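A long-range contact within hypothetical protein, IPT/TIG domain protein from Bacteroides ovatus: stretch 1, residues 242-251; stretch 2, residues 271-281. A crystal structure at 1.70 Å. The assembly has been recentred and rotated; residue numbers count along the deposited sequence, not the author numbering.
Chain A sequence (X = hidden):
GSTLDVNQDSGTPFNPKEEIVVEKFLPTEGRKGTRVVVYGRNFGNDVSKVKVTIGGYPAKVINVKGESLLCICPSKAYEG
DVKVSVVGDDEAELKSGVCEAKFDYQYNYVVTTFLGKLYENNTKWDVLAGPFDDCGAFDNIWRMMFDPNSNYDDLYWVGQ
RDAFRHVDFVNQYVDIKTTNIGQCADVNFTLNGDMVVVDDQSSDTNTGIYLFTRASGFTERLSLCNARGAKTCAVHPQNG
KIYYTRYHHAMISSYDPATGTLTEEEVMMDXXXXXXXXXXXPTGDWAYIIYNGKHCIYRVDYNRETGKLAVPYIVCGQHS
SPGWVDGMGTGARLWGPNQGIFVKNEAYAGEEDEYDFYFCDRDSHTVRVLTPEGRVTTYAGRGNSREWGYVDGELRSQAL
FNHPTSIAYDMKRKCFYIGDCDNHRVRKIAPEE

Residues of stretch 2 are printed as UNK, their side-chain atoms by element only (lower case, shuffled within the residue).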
# COMPACT_ATOMS: atom_id res chain seq x y z
N ILE A 242 -20.24 10.50 -6.88
CA ILE A 242 -18.96 10.49 -7.57
C ILE A 242 -18.52 11.91 -7.85
O ILE A 242 -19.15 12.64 -8.61
CB ILE A 242 -19.02 9.70 -8.90
CG1 ILE A 242 -19.45 8.26 -8.65
CG2 ILE A 242 -17.66 9.71 -9.59
CD1 ILE A 242 -19.90 7.53 -9.92
N TYR A 243 -17.46 12.33 -7.19
CA TYR A 243 -16.92 13.67 -7.34
C TYR A 243 -15.80 13.67 -8.36
O TYR A 243 -14.92 12.81 -8.33
CB TYR A 243 -16.43 14.24 -5.99
CG TYR A 243 -17.57 14.50 -4.98
CD1 TYR A 243 -18.18 13.44 -4.29
CD2 TYR A 243 -18.00 15.80 -4.71
CE1 TYR A 243 -19.20 13.67 -3.37
CE2 TYR A 243 -19.04 16.04 -3.79
CZ TYR A 243 -19.62 14.96 -3.12
OH TYR A 243 -20.65 15.19 -2.22
N TYR A 244 -15.84 14.64 -9.29
CA TYR A 244 -14.87 14.69 -10.36
C TYR A 244 -14.49 16.10 -10.78
O TYR A 244 -15.13 17.07 -10.37
CB TYR A 244 -15.35 13.88 -11.57
CG TYR A 244 -16.60 14.39 -12.27
CD1 TYR A 244 -17.89 14.12 -11.78
CD2 TYR A 244 -16.51 15.12 -13.45
CE1 TYR A 244 -19.02 14.55 -12.45
CE2 TYR A 244 -17.64 15.56 -14.12
CZ TYR A 244 -18.89 15.26 -13.63
OH TYR A 244 -20.03 15.71 -14.29
N THR A 245 -13.41 16.19 -11.56
CA THR A 245 -13.02 17.42 -12.21
C THR A 245 -12.94 17.20 -13.72
O THR A 245 -12.80 16.06 -14.19
CB THR A 245 -11.64 17.96 -11.73
OG1 THR A 245 -10.58 17.07 -12.15
CG2 THR A 245 -11.58 18.11 -10.22
N ARG A 246 -13.10 18.30 -14.45
CA ARG A 246 -12.94 18.37 -15.90
C ARG A 246 -11.94 19.46 -16.28
O ARG A 246 -11.97 20.56 -15.74
CB ARG A 246 -14.26 18.75 -16.57
CG ARG A 246 -15.36 17.70 -16.46
CD ARG A 246 -16.63 18.21 -17.09
NE ARG A 246 -17.13 19.37 -16.34
CZ ARG A 246 -18.03 20.24 -16.75
NH1 ARG A 246 -18.59 20.17 -17.96
NH2 ARG A 246 -18.38 21.23 -15.93
N TYR A 247 -11.09 19.16 -17.25
CA TYR A 247 -10.02 20.04 -17.66
C TYR A 247 -10.41 21.50 -17.85
O TYR A 247 -9.70 22.38 -17.39
CB TYR A 247 -9.36 19.49 -18.93
CG TYR A 247 -8.14 20.24 -19.39
CD1 TYR A 247 -8.25 21.33 -20.23
CD2 TYR A 247 -6.85 19.83 -19.02
CE1 TYR A 247 -7.14 22.02 -20.66
CE2 TYR A 247 -5.74 20.52 -19.43
CZ TYR A 247 -5.87 21.61 -20.25
OH TYR A 247 -4.75 22.32 -20.68
N HIS A 248 -11.53 21.75 -18.52
CA HIS A 248 -11.88 23.11 -18.89
C HIS A 248 -12.72 23.91 -17.90
O HIS A 248 -13.19 25.01 -18.23
CB HIS A 248 -12.58 23.09 -20.24
CG HIS A 248 -11.68 22.72 -21.37
ND1 HIS A 248 -10.71 23.58 -21.84
CD2 HIS A 248 -11.59 21.59 -22.10
CE1 HIS A 248 -10.07 22.99 -22.84
NE2 HIS A 248 -10.59 21.79 -23.03
N HIS A 249 -12.90 23.39 -16.69
CA HIS A 249 -13.81 23.97 -15.70
C HIS A 249 -13.09 24.01 -14.33
O HIS A 249 -12.54 22.99 -13.87
CB HIS A 249 -15.09 23.13 -15.69
CG HIS A 249 -15.78 23.14 -17.02
ND1 HIS A 249 -16.57 24.20 -17.42
CD2 HIS A 249 -15.70 22.30 -18.08
CE1 HIS A 249 -17.00 23.97 -18.66
NE2 HIS A 249 -16.48 22.83 -19.08
N ALA A 250 -13.09 25.17 -13.69
CA ALA A 250 -12.42 25.32 -12.37
C ALA A 250 -13.42 25.05 -11.25
O ALA A 250 -13.95 25.99 -10.63
CB ALA A 250 -11.84 26.72 -12.22
N MSE A 251 -13.62 23.77 -10.95
CA MSE A 251 -14.64 23.36 -10.00
C MSE A 251 -14.58 21.88 -9.75
O MSE A 251 -13.89 21.13 -10.48
CB MSE A 251 -16.05 23.73 -10.53
CG MSE A 251 -16.43 23.01 -11.83
SE MSE A 251 -17.94 23.81 -12.73
CE MSE A 251 -17.28 25.61 -12.99
N UNK A 271 -8.06 26.67 -9.67
CA UNK A 271 -7.21 26.18 -10.78
C UNK A 271 -8.01 25.23 -11.65
O UNK A 271 -8.83 24.47 -11.17
o UNK A 271 -5.31 26.31 -9.29
c UNK A 271 -4.98 24.96 -11.28
c UNK A 271 -5.99 25.44 -10.19
N UNK A 272 -7.77 25.30 -12.95
CA UNK A 272 -8.29 24.31 -13.90
C UNK A 272 -7.17 23.98 -14.86
O UNK A 272 -6.03 24.44 -14.69
c UNK A 272 -9.50 24.86 -14.65
c UNK A 272 -10.46 26.52 -16.30
c UNK A 272 -10.18 27.78 -17.09
n UNK A 272 -11.32 28.08 -17.99
c UNK A 272 -9.23 26.10 -15.49
N UNK A 273 -7.46 23.19 -15.87
CA UNK A 273 -6.49 22.96 -16.94
C UNK A 273 -5.33 22.09 -16.52
O UNK A 273 -4.20 22.24 -17.00
N UNK A 274 -5.59 21.13 -15.64
CA UNK A 274 -4.52 20.36 -15.01
C UNK A 274 -5.13 19.07 -14.47
O UNK A 274 -6.35 18.90 -14.46
c UNK A 274 -3.90 21.20 -13.85
o UNK A 274 -2.64 20.68 -13.44
N UNK A 275 -4.28 18.14 -14.06
CA UNK A 275 -4.74 16.88 -13.52
C UNK A 275 -4.96 17.07 -12.03
O UNK A 275 -4.13 17.71 -11.35
c UNK A 275 -3.68 15.79 -13.72
n UNK A 275 -2.85 14.17 -15.31
c UNK A 275 -3.68 15.18 -15.11
o UNK A 275 -4.41 15.62 -16.00
N UNK A 276 -6.04 16.49 -11.51
CA UNK A 276 -6.29 16.46 -10.08
C UNK A 276 -6.64 15.04 -9.71
O UNK A 276 -7.15 14.28 -10.53
c UNK A 276 -7.75 19.37 -11.24
c UNK A 276 -6.64 21.45 -10.84
c UNK A 276 -6.35 19.63 -9.32
c UNK A 276 -7.49 20.67 -11.61
c UNK A 276 -7.19 18.83 -10.08
c UNK A 276 -7.45 17.41 -9.70
c UNK A 276 -6.06 20.93 -9.71
N UNK A 277 -6.41 14.70 -8.45
CA UNK A 277 -6.84 13.43 -7.89
C UNK A 277 -7.44 13.73 -6.55
O UNK A 277 -6.77 14.26 -5.66
n UNK A 277 -6.89 10.28 -8.06
c UNK A 277 -5.84 10.43 -6.15
c UNK A 277 -5.68 12.47 -7.74
n UNK A 277 -6.49 9.22 -6.23
c UNK A 277 -7.11 9.16 -7.40
c UNK A 277 -6.09 11.10 -7.29
N UNK A 278 -8.70 13.35 -6.39
CA UNK A 278 -9.45 13.60 -5.16
C UNK A 278 -9.56 12.30 -4.38
O UNK A 278 -9.84 11.26 -4.95
c UNK A 278 -10.84 14.18 -5.48
c UNK A 278 -12.00 16.09 -6.75
c UNK A 278 -10.70 15.54 -6.18
c UNK A 278 -11.66 14.37 -4.18
N UNK A 279 -9.29 12.37 -3.07
CA UNK A 279 -9.40 11.21 -2.20
C UNK A 279 -10.15 11.60 -0.92
O UNK A 279 -9.70 12.47 -0.17
c UNK A 279 -8.22 9.29 -1.08
c UNK A 279 -7.05 10.46 -2.99
c UNK A 279 -8.01 10.61 -1.79
N UNK A 280 -11.28 10.94 -0.68
CA UNK A 280 -12.06 11.16 0.54
C UNK A 280 -11.33 10.58 1.76
O UNK A 280 -10.82 9.46 1.74
c UNK A 280 -14.90 12.67 -0.08
n UNK A 280 -15.49 12.20 -2.20
c UNK A 280 -15.50 14.67 1.07
c UNK A 280 -14.87 13.45 1.08
c UNK A 280 -15.60 13.15 -1.21
c UNK A 280 -16.21 15.11 -0.06
c UNK A 280 -13.48 10.57 0.43
c UNK A 280 -14.36 11.40 -0.42
c UNK A 280 -16.27 14.37 -1.20
c UNK A 280 -14.70 11.17 -1.73
N UNK A 281 -11.31 11.35 2.85
CA UNK A 281 -10.93 10.80 4.13
C UNK A 281 -11.91 9.69 4.47
O UNK A 281 -13.08 9.78 4.12
c UNK A 281 -10.24 10.60 8.56
n UNK A 281 -11.06 10.87 7.56
c UNK A 281 -9.05 11.48 6.94
c UNK A 281 -10.34 11.42 6.52
c UNK A 281 -10.97 11.86 5.23
n UNK A 281 -9.01 10.96 8.20
O HOH W 1 -9.30 18.70 -14.31
O HOH W 2 -2.98 23.07 -18.97
O HOH W 3 -10.71 22.42 -11.29

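Position 271 carries one carbon bearing an oxygen and a second carbon, a pattern that fits threonine alone. Its CA-to-CB bond points away from stretch 1, so the contact falls to its backbone: O lies 3.9 Å from A250 CA. This is T271.

Position 272 has four carbons in an unbranched row ending in nitrogen, which is lysine. Its CB sits 3.9 Å from A250 CB and 3.7 Å from Y247 O. With chi1 p and the remaining angles t, the chain of K272 is extended, and NZ lies 3.6 Å from H248 O.

Position 273 has no side-chain atoms and a phi of 73°, a value that favours glycine. Its N donates to Y247 O at 2.8 Å with an angle of 134°, and its CA stands 3.6 Å from the centroid of the Y247 ring, 12° off the normal, a CH-pi contact. An ideal CB would come 3.9 Å from Y247 CZ. This is G273.

Position 274 shows one carbon and then one oxygen: serine, directed away. Backbone N of S274 is 3.8 Å from Y247 CD2.

Position 275 has two carbons, the second holding one oxygen and one nitrogen. That amide could not be aspartate once the elements are read, so it is N275; its OD1 stays 5.7 Å from Y247 CD2.

Position 276 shows one carbon and a six-carbon ring without oxygen, hence phenylalanine. T245 OG1 lies at the ring edge, 3.8 Å from F276 CD2.

Position 277 bears a five-membered ring of three carbons and two nitrogens, pointing away: H277.

Position 278 has four carbons forked at the first, one arm two carbons long, which identifies isoleucine. I278 CD1 reaches T245 CG2 at 4.0 Å.

Position 279 has one carbon carrying two more, and is out of reach: V279.

Position 280 has fused five- and six-membered rings with one nitrogen, the signature of tryptophan. The edge of W280 meets the face of Y243, with six-membered ring centroids 5.1 Å apart and planes at 69°; NE1 of W280 is 3.6 Å from Y243 CD1.

Position 281 repeats the imidazole pattern, again out of reach: H281.

The contact has two parts. F276, I278 and W280 alternate along the strand and point toward stretch 1, meeting T245 and Y243. Near the R246–H249 type I turn, the backbone bond and the Y247 ring hold G273. Water 1 links T245 OG1 to S274 O, 3.0 Å from each, and water 2 joins Y247 OH (2.6 Å) to G273 O (2.5 Å).

Stretch 2 (271-281) TKGSNFHIVWH
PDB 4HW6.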